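Local coordinates for integron gene cassette protein HFX_CASS3 (Uncultured bacterium, PDB 3FYN) that is of unknown function but belongs to the GNAT family and so probably transfers an acetyl group from acetyl-CoA to a substrate not yet identified, at residues F61-W74 against S82-M94. Sequence-based numbering, arbitrary orientation.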
loop_
_atom_site.group_PDB
_atom_site.type_symbol
_atom_site.label_atom_id
_atom_site.label_comp_id
_atom_site.label_asym_id
_atom_site.label_seq_id
_atom_site.Cartn_x
_atom_site.Cartn_y
_atom_site.Cartn_z
ATOM N N PHE A 61 -6.898 10.662 -11.290
ATOM C CA PHE A 61 -6.070 11.803 -10.914
ATOM C C PHE A 61 -6.861 12.778 -10.047
ATOM O O PHE A 61 -6.342 13.308 -9.072
ATOM C CB PHE A 61 -5.492 12.514 -12.143
ATOM C CG PHE A 61 -4.302 11.819 -12.751
ATOM C CD1 PHE A 61 -3.132 11.651 -12.027
ATOM C CD2 PHE A 61 -4.342 11.373 -14.065
ATOM C CE1 PHE A 61 -2.031 11.018 -12.589
ATOM C CE2 PHE A 61 -3.249 10.736 -14.634
ATOM C CZ PHE A 61 -2.084 10.570 -13.895
ATOM N N LYS A 62 -8.121 13.003 -10.395
ATOM C CA LYS A 62 -8.948 13.909 -9.614
ATOM C C LYS A 62 -9.190 13.376 -8.211
ATOM O O LYS A 62 -9.188 14.137 -7.253
ATOM C CB LYS A 62 -10.270 14.195 -10.322
ATOM C CG LYS A 62 -10.132 15.215 -11.442
ATOM C CD LYS A 62 -11.378 15.269 -12.308
ATOM C CE LYS A 62 -12.574 15.833 -11.565
ATOM N NZ LYS A 62 -13.758 15.962 -12.475
ATOM N N ALA A 63 -9.388 12.068 -8.094
ATOM C CA ALA A 63 -9.598 11.460 -6.788
ATOM C C ALA A 63 -8.395 11.688 -5.884
ATOM O O ALA A 63 -8.538 12.054 -4.714
ATOM C CB ALA A 63 -9.873 9.967 -6.933
ATOM N N LEU A 64 -7.206 11.457 -6.424
ATOM C CA LEU A 64 -5.994 11.577 -5.640
ATOM C C LEU A 64 -5.712 13.040 -5.299
ATOM O O LEU A 64 -5.393 13.360 -4.159
ATOM C CB LEU A 64 -4.820 10.937 -6.384
ATOM C CG LEU A 64 -3.492 10.845 -5.637
ATOM C CD1 LEU A 64 -3.681 10.273 -4.248
ATOM C CD2 LEU A 64 -2.524 10.001 -6.437
ATOM N N LEU A 65 -5.848 13.930 -6.280
ATOM C CA LEU A 65 -5.623 15.354 -6.048
ATOM C C LEU A 65 -6.649 15.953 -5.087
ATOM O O LEU A 65 -6.377 16.951 -4.424
ATOM C CB LEU A 65 -5.625 16.131 -7.370
ATOM C CG LEU A 65 -4.448 15.856 -8.309
ATOM C CD1 LEU A 65 -4.688 16.481 -9.678
ATOM C CD2 LEU A 65 -3.140 16.358 -7.705
ATOM N N GLY A 66 -7.827 15.341 -5.010
ATOM C CA GLY A 66 -8.891 15.844 -4.158
ATOM C C GLY A 66 -8.776 15.423 -2.705
ATOM O O GLY A 66 -9.444 15.979 -1.831
ATOM N N LYS A 67 -7.922 14.443 -2.437
ATOM C CA LYS A 67 -7.774 13.923 -1.082
ATOM C C LYS A 67 -6.304 13.684 -0.759
ATOM O O LYS A 67 -5.787 12.592 -0.971
ATOM C CB LYS A 67 -8.585 12.632 -0.915
ATOM C CG LYS A 67 -8.714 12.160 0.526
ATOM C CD LYS A 67 -9.823 11.124 0.685
ATOM C CE LYS A 67 -9.904 10.621 2.122
ATOM N NZ LYS A 67 -10.946 9.568 2.302
ATOM N N PRO A 68 -5.620 14.723 -0.262
ATOM C CA PRO A 68 -4.186 14.684 0.053
ATOM C C PRO A 68 -3.796 13.535 0.981
ATOM O O PRO A 68 -2.650 13.091 0.943
ATOM C CB PRO A 68 -3.948 16.033 0.740
ATOM C CG PRO A 68 -4.986 16.925 0.156
ATOM C CD PRO A 68 -6.195 16.062 -0.052
ATOM N N ASP A 69 -4.734 13.053 1.790
ATOM C CA ASP A 69 -4.454 11.918 2.662
ATOM C C ASP A 69 -4.077 10.683 1.856
ATOM O O ASP A 69 -3.394 9.788 2.354
ATOM C CB ASP A 69 -5.658 11.602 3.550
ATOM C CG ASP A 69 -5.789 12.555 4.720
ATOM O OD1 ASP A 69 -4.919 13.442 4.874
ATOM O OD2 ASP A 69 -6.763 12.409 5.491
ATOM N N LEU A 70 -4.528 10.639 0.605
ATOM C CA LEU A 70 -4.286 9.490 -0.258
ATOM C C LEU A 70 -2.887 9.503 -0.860
ATOM O O LEU A 70 -2.361 8.463 -1.244
ATOM C CB LEU A 70 -5.324 9.433 -1.380
ATOM C CG LEU A 70 -6.779 9.127 -1.007
ATOM C CD1 LEU A 70 -7.668 9.249 -2.234
ATOM C CD2 LEU A 70 -6.917 7.749 -0.376
ATOM N N GLY A 71 -2.283 10.681 -0.950
ATOM C CA GLY A 71 -0.971 10.782 -1.558
ATOM C C GLY A 71 -0.749 12.091 -2.281
ATOM O O GLY A 71 -1.464 13.068 -2.047
ATOM N N ARG A 72 0.251 12.106 -3.157
ATOM C CA ARG A 72 0.702 13.336 -3.797
ATOM C C ARG A 72 1.174 13.042 -5.206
ATOM O O ARG A 72 1.640 11.946 -5.491
ATOM C CB ARG A 72 1.884 13.925 -3.026
ATOM C CG ARG A 72 1.606 14.284 -1.582
ATOM C CD ARG A 72 0.766 15.536 -1.482
ATOM N NE ARG A 72 0.879 16.137 -0.162
ATOM C CZ ARG A 72 0.234 15.682 0.903
ATOM N NH1 ARG A 72 -0.558 14.625 0.782
ATOM N NH2 ARG A 72 0.381 16.275 2.078
ATOM N N ILE A 73 1.090 14.046 -6.073
ATOM C CA ILE A 73 1.584 13.924 -7.437
ATOM C C ILE A 73 2.534 15.080 -7.727
ATOM O O ILE A 73 2.273 16.217 -7.334
ATOM C CB ILE A 73 0.422 13.962 -8.448
ATOM C CG1 ILE A 73 -0.641 12.918 -8.083
ATOM C CG2 ILE A 73 0.934 13.747 -9.869
ATOM C CD1 ILE A 73 -1.918 13.031 -8.903
ATOM N N TRP A 74 3.643 14.778 -8.396
ATOM C CA TRP A 74 4.570 15.801 -8.876
ATOM C C TRP A 74 4.713 15.687 -10.387
ATOM O O TRP A 74 4.644 14.586 -10.940
ATOM C CB TRP A 74 5.951 15.619 -8.254
ATOM C CG TRP A 74 6.068 15.961 -6.812
ATOM C CD1 TRP A 74 6.521 17.143 -6.284
ATOM C CD2 TRP A 74 5.790 15.107 -5.700
ATOM N NE1 TRP A 74 6.528 17.077 -4.914
ATOM C CE2 TRP A 74 6.076 15.842 -4.528
ATOM C CE3 TRP A 74 5.317 13.794 -5.576
ATOM C CZ2 TRP A 74 5.912 15.308 -3.252
ATOM C CZ3 TRP A 74 5.157 13.264 -4.304
ATOM C CH2 TRP A 74 5.454 14.023 -3.159
ATOM N N SER A 82 5.871 19.754 -19.258
ATOM C CA SER A 82 6.004 18.646 -18.335
ATOM C C SER A 82 6.383 17.446 -19.183
ATOM O O SER A 82 5.710 17.141 -20.171
ATOM C CB SER A 82 4.690 18.391 -17.601
ATOM O OG SER A 82 4.380 19.476 -16.750
ATOM N N VAL A 83 7.468 16.778 -18.809
ATOM C CA VAL A 83 7.955 15.633 -19.569
ATOM C C VAL A 83 7.870 14.338 -18.769
ATOM O O VAL A 83 8.351 13.296 -19.206
ATOM C CB VAL A 83 9.406 15.840 -20.045
ATOM C CG1 VAL A 83 9.490 17.042 -20.977
ATOM C CG2 VAL A 83 10.353 16.001 -18.860
ATOM N N GLY A 84 7.261 14.407 -17.593
ATOM C CA GLY A 84 7.097 13.227 -16.770
ATOM C C GLY A 84 6.293 13.519 -15.526
ATOM O O GLY A 84 5.914 14.662 -15.270
ATOM N N TYR A 85 6.016 12.475 -14.750
ATOM C CA TYR A 85 5.328 12.653 -13.483
ATOM C C TYR A 85 5.615 11.490 -12.560
ATOM O O TYR A 85 6.101 10.436 -12.984
ATOM C CB TYR A 85 3.809 12.813 -13.694
ATOM C CG TYR A 85 3.092 11.542 -14.091
ATOM C CD1 TYR A 85 3.145 11.070 -15.398
ATOM C CD2 TYR A 85 2.373 10.804 -13.153
ATOM C CE1 TYR A 85 2.492 9.905 -15.765
ATOM C CE2 TYR A 85 1.715 9.642 -13.511
ATOM C CZ TYR A 85 1.780 9.196 -14.815
ATOM O OH TYR A 85 1.135 8.040 -15.175
ATOM N N ILE A 86 5.329 11.697 -11.286
ATOM C CA ILE A 86 5.513 10.650 -10.292
ATOM C C ILE A 86 4.402 10.746 -9.265
ATOM O O ILE A 86 3.993 11.844 -8.868
ATOM C CB ILE A 86 6.920 10.734 -9.640
ATOM C CG1 ILE A 86 7.198 9.514 -8.757
ATOM C CG2 ILE A 86 7.101 12.044 -8.873
ATOM C CD1 ILE A 86 8.676 9.331 -8.442
ATOM N N VAL A 87 3.902 9.587 -8.849
ATOM C CA VAL A 87 2.783 9.521 -7.929
ATOM C C VAL A 87 3.189 8.800 -6.657
ATOM O O VAL A 87 3.707 7.689 -6.705
ATOM C CB VAL A 87 1.591 8.771 -8.561
ATOM C CG1 VAL A 87 0.444 8.695 -7.577
ATOM C CG2 VAL A 87 1.157 9.465 -9.843
ATOM N N LEU A 88 2.950 9.447 -5.523
ATOM C CA LEU A 88 3.138 8.840 -4.210
ATOM C C LEU A 88 1.774 8.493 -3.625
ATOM O O LEU A 88 0.897 9.351 -3.530
ATOM C CB LEU A 88 3.846 9.834 -3.281
ATOM C CG LEU A 88 3.866 9.497 -1.787
ATOM C CD1 LEU A 88 4.779 8.308 -1.500
ATOM C CD2 LEU A 88 4.308 10.705 -0.979
ATOM N N THR A 89 1.580 7.238 -3.233
ATOM C CA THR A 89 0.368 6.893 -2.495
ATOM C C THR A 89 0.726 6.446 -1.087
ATOM O O THR A 89 1.831 5.959 -0.849
ATOM C CB THR A 89 -0.481 5.834 -3.214
ATOM O OG1 THR A 89 0.297 4.648 -3.407
ATOM C CG2 THR A 89 -0.935 6.362 -4.564
ATOM N N LEU A 90 -0.211 6.637 -0.164
ATOM C CA LEU A 90 0.038 6.447 1.261
ATOM C C LEU A 90 -0.895 5.405 1.851
ATOM O O LEU A 90 -2.061 5.324 1.475
ATOM C CB LEU A 90 -0.155 7.771 2.000
ATOM C CG LEU A 90 0.802 8.883 1.568
ATOM C CD1 LEU A 90 0.419 10.212 2.200
ATOM C CD2 LEU A 90 2.236 8.509 1.912
ATOM N N GLY A 91 -0.376 4.621 2.789
ATOM C CA GLY A 91 -1.168 3.611 3.465
ATOM C C GLY A 91 -0.566 3.271 4.813
ATOM O O GLY A 91 0.628 3.441 5.036
ATOM N N PHE A 92 -1.394 2.798 5.730
ATOM C CA PHE A 92 -0.884 2.427 7.039
ATOM C C PHE A 92 -0.102 1.121 7.004
ATOM O O PHE A 92 -0.394 0.227 6.208
ATOM C CB PHE A 92 -2.013 2.315 8.052
ATOM C CG PHE A 92 -1.554 2.470 9.469
ATOM C CD1 PHE A 92 -1.301 3.727 9.985
ATOM C CD2 PHE A 92 -1.360 1.363 10.281
ATOM C CE1 PHE A 92 -0.873 3.886 11.287
ATOM C CE2 PHE A 92 -0.929 1.515 11.585
ATOM C CZ PHE A 92 -0.684 2.779 12.087
ATOM N N SER A 93 0.877 1.016 7.896
ATOM C CA SER A 93 1.726 -0.165 8.000
ATOM C C SER A 93 1.913 -0.561 9.461
ATOM O O SER A 93 2.481 0.200 10.248
ATOM C CB SER A 93 3.097 0.128 7.379
ATOM O OG SER A 93 4.069 -0.834 7.769
HETATM N N MSE A 94 1.451 -1.748 9.836
HETATM C CA MSE A 94 1.676 -2.214 11.199
HETATM C C MSE A 94 3.155 -2.492 11.434
HETATM O O MSE A 94 3.655 -2.345 12.552
HETATM C CB MSE A 94 0.848 -3.465 11.495
HETATM C CG MSE A 94 -0.653 -3.226 11.452
HETATM SE SE MSE A 94 -1.344 -2.037 12.820
HETATM C CE MSE A 94 -0.451 -2.783 14.371
HETATM O O HOH W 1 -3.425 6.073 -0.655
#
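Trp-74 lies along strand 82-93 on the face that also carries Ile-86 and Leu-88. With CG anti to its carbonyl carbon (chi1 -72°), the indole runs beside Leu-88, whose CB meets the ring edge at CZ3, 3.8 Å away, while Trp-74 CB rests 3.8 Å from Ile-86 CG2. Helix 117-131 covers this side through Thr-124, Val-125 and Cys-129. An alanine in place of Trp-74 would probably leave Leu-88 CB without the ring edge beside it and open a gap facing Thr-124 and Val-125.

On the other face, helix 61-66 packs down. Phe-61 points its edge at the face of Tyr-85 in an offset edge-to-face pair, planes at 75° and CZ 3.9 Å from Tyr-85 CE2. Leu-64 drives CD2 to 3.4 Å from Val-87 CG1, tighter than usual for two methyls.

Between these layers the antiparallel strands 71-74 and 82-93 are joined by paired bonds, Arg-72 with Leu-88 and Trp-74 with Ile-86; Leu-88 N to Arg-72 O is 2.8 Å. Gly-71 CA makes a CA-H...O contact with Leu-88 O at 3.1 Å, at backbone angles (phi 147°) that call for glycine. Leu-90 N donates a hydrogen bond to Leu-70 O from above the carbonyl plane, and a water donates to both Leu-70 O and Leu-90 O. The chemistry is thus that of a GNAT core hairpin: the backbone bonds joining the strands lie between two apolar layers, with Arg-72 at the edge of the Trp-74 face.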